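Local coordinates for protein glucose-6-phosphate isomerase (Thermus thermophilus, PDB 1ZZG) that probably catalyses the reversible isomerization of glucose 6-phosphate to fructose 6-phosphate, a step shared by glycolysis and gluconeogenesis, at residues 12-23 and 224-235. Sequence-based numbering, arbitrary orientation.
Sequences FPEALSRHGPLL and LEESLPLKTALL
L234 of helix 228-238 is a knob seated in a hole formed by F12, A15 and L16 of helix 12-18 and L23 of helix 20-32; the axes of segments 12-18 and 228-235 make 103°. Its CB lies 4.0 Å from L23 CD2, and CG approaches F12 CE1. CG lies anti to the backbone N (chi1 177°), which turns the branched end toward 12-23: CD1 meets H19 CB at 3.8 Å, and CD2 lies 3.5 Å from L16 CA and against F12 CE1. The F12 ring projects past this knob, with L235 CD2 3.6 Å from CE1 and the K231 carbonyl oxygen beside CZ. L16 and L224 run antiparallel, CD1 against CD1, and CD1 of L224 also meets CD1 of L23 at 3.8 Å; L224 CD2 rests on the CA of G20. At the border, K231 stretches out beside L16 CD2 and its NZ donates to E225 O (2.8 Å), with a longer salt bridge to E225 OE1. A water bridges P13 O and E225 OE2. The H19 ring is held by ND1 donating to A15 O, which takes H19 N from the opposite face of its carbonyl plane. Away from the predicted active-site residues E267 and K406, the contact joins the N-terminal helices to helix 228-238 by apolar side chains, with no direct hydrogen bond between 12-23 and 224-235; its hold therefore rests mainly on shape and burial.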
loop_
_atom_site.group_PDB
_atom_site.type_symbol
_atom_site.label_atom_id
_atom_site.label_comp_id
_atom_site.label_asym_id
_atom_site.label_seq_id
_atom_site.Cartn_x
_atom_site.Cartn_y
_atom_site.Cartn_z
ATOM N N PHE A 12 7.063 23.127 -20.627
ATOM C CA PHE A 12 7.063 21.805 -21.247
ATOM C C PHE A 12 7.008 21.769 -22.777
ATOM O O PHE A 12 7.719 20.989 -23.403
ATOM C CB PHE A 12 5.928 20.942 -20.689
ATOM C CG PHE A 12 5.970 19.520 -21.173
ATOM C CD1 PHE A 12 7.042 18.691 -20.843
ATOM C CD2 PHE A 12 4.972 19.025 -21.997
ATOM C CE1 PHE A 12 7.119 17.382 -21.335
ATOM C CE2 PHE A 12 5.036 17.719 -22.496
ATOM C CZ PHE A 12 6.113 16.896 -22.164
ATOM N N PRO A 13 6.151 22.594 -23.399
ATOM C CA PRO A 13 6.078 22.582 -24.866
ATOM C C PRO A 13 7.439 22.872 -25.504
ATOM O O PRO A 13 7.780 22.301 -26.538
ATOM C CB PRO A 13 5.039 23.664 -25.160
ATOM C CG PRO A 13 4.121 23.565 -23.970
ATOM C CD PRO A 13 5.112 23.468 -22.828
ATOM N N GLU A 14 8.219 23.750 -24.880
ATOM C CA GLU A 14 9.534 24.085 -25.413
ATOM C C GLU A 14 10.523 22.948 -25.165
ATOM O O GLU A 14 11.389 22.657 -25.992
ATOM C CB GLU A 14 10.045 25.383 -24.772
ATOM C CG GLU A 14 11.428 25.849 -25.212
ATOM C CD GLU A 14 12.554 25.016 -24.627
ATOM O OE1 GLU A 14 12.361 24.459 -23.524
ATOM O OE2 GLU A 14 13.634 24.933 -25.256
ATOM N N ALA A 15 10.382 22.303 -24.018
ATOM C CA ALA A 15 11.268 21.216 -23.654
ATOM C C ALA A 15 11.031 20.001 -24.543
ATOM O O ALA A 15 11.970 19.302 -24.922
ATOM C CB ALA A 15 11.065 20.856 -22.197
ATOM N N LEU A 16 9.770 19.761 -24.875
ATOM C CA LEU A 16 9.409 18.643 -25.733
ATOM C C LEU A 16 10.065 18.876 -27.092
ATOM O O LEU A 16 10.752 18.006 -27.633
ATOM C CB LEU A 16 7.897 18.587 -25.885
ATOM C CG LEU A 16 7.375 17.463 -26.777
ATOM C CD1 LEU A 16 7.799 16.120 -26.211
ATOM C CD2 LEU A 16 5.868 17.560 -26.866
ATOM N N SER A 17 9.863 20.073 -27.625
ATOM C CA SER A 17 10.439 20.447 -28.907
ATOM C C SER A 17 11.963 20.291 -28.884
ATOM O O SER A 17 12.539 19.636 -29.752
ATOM C CB SER A 17 10.067 21.896 -29.237
ATOM O OG SER A 17 10.410 22.218 -30.571
ATOM N N ARG A 18 12.611 20.873 -27.877
ATOM C CA ARG A 18 14.065 20.806 -27.766
ATOM C C ARG A 18 14.619 19.390 -27.615
ATOM O O ARG A 18 15.713 19.094 -28.099
ATOM C CB ARG A 18 14.550 21.662 -26.594
ATOM C CG ARG A 18 16.052 21.878 -26.588
ATOM C CD ARG A 18 16.494 22.916 -25.555
ATOM N NE ARG A 18 16.698 22.351 -24.220
ATOM C CZ ARG A 18 15.858 22.490 -23.196
ATOM N NH1 ARG A 18 14.734 23.181 -23.335
ATOM N NH2 ARG A 18 16.148 21.942 -22.023
ATOM N N HIS A 19 13.872 18.520 -26.941
ATOM C CA HIS A 19 14.317 17.149 -26.745
ATOM C C HIS A 19 13.713 16.189 -27.766
ATOM O O HIS A 19 13.859 14.973 -27.648
ATOM C CB HIS A 19 13.989 16.683 -25.320
ATOM C CG HIS A 19 14.716 17.448 -24.257
ATOM N ND1 HIS A 19 14.279 18.666 -23.782
ATOM C CD2 HIS A 19 15.882 17.192 -23.617
ATOM C CE1 HIS A 19 15.144 19.127 -22.897
ATOM N NE2 HIS A 19 16.126 18.252 -22.779
ATOM N N GLY A 20 13.047 16.744 -28.774
ATOM C CA GLY A 20 12.426 15.927 -29.805
ATOM C C GLY A 20 13.332 14.845 -30.371
ATOM O O GLY A 20 12.972 13.666 -30.352
ATOM N N PRO A 21 14.514 15.214 -30.890
ATOM C CA PRO A 21 15.469 14.257 -31.465
ATOM C C PRO A 21 15.890 13.160 -30.488
ATOM O O PRO A 21 16.025 11.994 -30.869
ATOM C CB PRO A 21 16.637 15.147 -31.874
ATOM C CG PRO A 21 15.938 16.415 -32.284
ATOM C CD PRO A 21 14.944 16.600 -31.157
ATOM N N LEU A 22 16.101 13.548 -29.233
ATOM C CA LEU A 22 16.510 12.611 -28.185
ATOM C C LEU A 22 15.424 11.565 -27.959
ATOM O O LEU A 22 15.710 10.374 -27.833
ATOM C CB LEU A 22 16.765 13.357 -26.868
ATOM C CG LEU A 22 17.327 12.492 -25.733
ATOM C CD1 LEU A 22 18.792 12.219 -26.003
ATOM C CD2 LEU A 22 17.164 13.187 -24.394
ATOM N N LEU A 23 14.177 12.021 -27.895
ATOM C CA LEU A 23 13.048 11.121 -27.684
ATOM C C LEU A 23 12.852 10.199 -28.896
ATOM O O LEU A 23 12.590 9.002 -28.735
ATOM C CB LEU A 23 11.769 11.929 -27.420
ATOM C CG LEU A 23 11.724 12.774 -26.138
ATOM C CD1 LEU A 23 10.485 13.653 -26.131
ATOM C CD2 LEU A 23 11.731 11.862 -24.920
ATOM N N LEU A 224 5.381 12.646 -32.365
ATOM C CA LEU A 224 5.768 13.139 -31.044
ATOM C C LEU A 224 4.662 13.871 -30.281
ATOM O O LEU A 224 4.391 13.559 -29.121
ATOM C CB LEU A 224 6.994 14.050 -31.160
ATOM C CG LEU A 224 7.573 14.557 -29.832
ATOM C CD1 LEU A 224 8.065 13.384 -28.994
ATOM C CD2 LEU A 224 8.712 15.521 -30.109
ATOM N N GLU A 225 4.032 14.842 -30.936
ATOM C CA GLU A 225 2.966 15.626 -30.322
ATOM C C GLU A 225 1.792 14.800 -29.811
ATOM O O GLU A 225 1.071 15.235 -28.914
ATOM C CB GLU A 225 2.436 16.669 -31.313
ATOM C CG GLU A 225 2.843 18.101 -30.999
ATOM C CD GLU A 225 2.439 18.540 -29.595
ATOM O OE1 GLU A 225 1.258 18.378 -29.221
ATOM O OE2 GLU A 225 3.310 19.056 -28.866
ATOM N N GLU A 226 1.592 13.616 -30.379
ATOM C CA GLU A 226 0.482 12.761 -29.972
ATOM C C GLU A 226 0.957 11.535 -29.193
ATOM O O GLU A 226 0.145 10.726 -28.733
ATOM C CB GLU A 226 -0.300 12.318 -31.209
ATOM C CG GLU A 226 -0.822 13.470 -32.057
ATOM C CD GLU A 226 -0.972 13.093 -33.522
ATOM O OE1 GLU A 226 -1.615 12.058 -33.815
ATOM O OE2 GLU A 226 -0.442 13.832 -34.380
ATOM N N SER A 227 2.271 11.403 -29.037
ATOM C CA SER A 227 2.840 10.259 -28.329
ATOM C C SER A 227 2.923 10.509 -26.827
ATOM O O SER A 227 3.969 10.885 -26.302
ATOM C CB SER A 227 4.231 9.938 -28.881
ATOM O OG SER A 227 4.707 8.710 -28.363
ATOM N N LEU A 228 1.811 10.294 -26.141
ATOM C CA LEU A 228 1.754 10.503 -24.701
ATOM C C LEU A 228 2.870 9.780 -23.938
ATOM O O LEU A 228 3.492 10.364 -23.060
ATOM C CB LEU A 228 0.373 10.089 -24.166
ATOM C CG LEU A 228 -0.813 10.762 -24.878
ATOM C CD1 LEU A 228 -2.138 10.262 -24.315
ATOM C CD2 LEU A 228 -0.704 12.271 -24.720
ATOM N N PRO A 229 3.145 8.503 -24.267
ATOM C CA PRO A 229 4.207 7.780 -23.556
ATOM C C PRO A 229 5.591 8.430 -23.671
ATOM O O PRO A 229 6.379 8.370 -22.733
ATOM C CB PRO A 229 4.162 6.386 -24.184
ATOM C CG PRO A 229 2.734 6.248 -24.593
ATOM C CD PRO A 229 2.435 7.603 -25.191
ATOM N N LEU A 230 5.891 9.043 -24.815
ATOM C CA LEU A 230 7.186 9.715 -24.981
ATOM C C LEU A 230 7.180 11.031 -24.200
ATOM O O LEU A 230 8.219 11.482 -23.727
ATOM C CB LEU A 230 7.478 10.005 -26.459
ATOM C CG LEU A 230 8.048 8.857 -27.289
ATOM C CD1 LEU A 230 8.172 9.300 -28.734
ATOM C CD2 LEU A 230 9.408 8.436 -26.736
ATOM N N LYS A 231 6.004 11.638 -24.071
ATOM C CA LYS A 231 5.881 12.891 -23.333
ATOM C C LYS A 231 6.112 12.700 -21.838
ATOM O O LYS A 231 6.861 13.466 -21.219
ATOM C CB LYS A 231 4.502 13.511 -23.547
ATOM C CG LYS A 231 4.281 14.079 -24.932
ATOM C CD LYS A 231 2.978 14.857 -24.975
ATOM C CE LYS A 231 2.702 15.408 -26.357
ATOM N NZ LYS A 231 1.510 16.293 -26.339
ATOM N N THR A 232 5.465 11.692 -21.250
ATOM C CA THR A 232 5.638 11.448 -19.818
ATOM C C THR A 232 7.028 10.882 -19.552
ATOM O O THR A 232 7.597 11.095 -18.481
ATOM C CB THR A 232 4.540 10.505 -19.244
ATOM O OG1 THR A 232 4.544 9.255 -19.946
ATOM C CG2 THR A 232 3.164 11.163 -19.379
ATOM N N ALA A 233 7.581 10.167 -20.531
ATOM C CA ALA A 233 8.931 9.632 -20.384
ATOM C C ALA A 233 9.854 10.846 -20.240
ATOM O O ALA A 233 10.757 10.867 -19.401
ATOM C CB ALA A 233 9.315 8.824 -21.606
ATOM N N LEU A 234 9.613 11.862 -21.064
ATOM C CA LEU A 234 10.415 13.083 -21.013
ATOM C C LEU A 234 10.288 13.733 -19.636
ATOM O O LEU A 234 11.285 14.128 -19.032
ATOM C CB LEU A 234 9.961 14.079 -22.084
ATOM C CG LEU A 234 10.693 15.428 -22.068
ATOM C CD1 LEU A 234 12.176 15.205 -22.355
ATOM C CD2 LEU A 234 10.082 16.370 -23.099
ATOM N N LEU A 235 9.058 13.845 -19.145
ATOM C CA LEU A 235 8.823 14.447 -17.839
ATOM C C LEU A 235 9.677 13.763 -16.776
ATOM O O LEU A 235 10.398 14.425 -16.040
ATOM C CB LEU A 235 7.340 14.358 -17.459
ATOM C CG LEU A 235 6.379 15.305 -18.185
ATOM C CD1 LEU A 235 4.946 14.936 -17.848
ATOM C CD2 LEU A 235 6.665 16.748 -17.774
HETATM O O HOH W 1 5.648 21.180 -28.154
#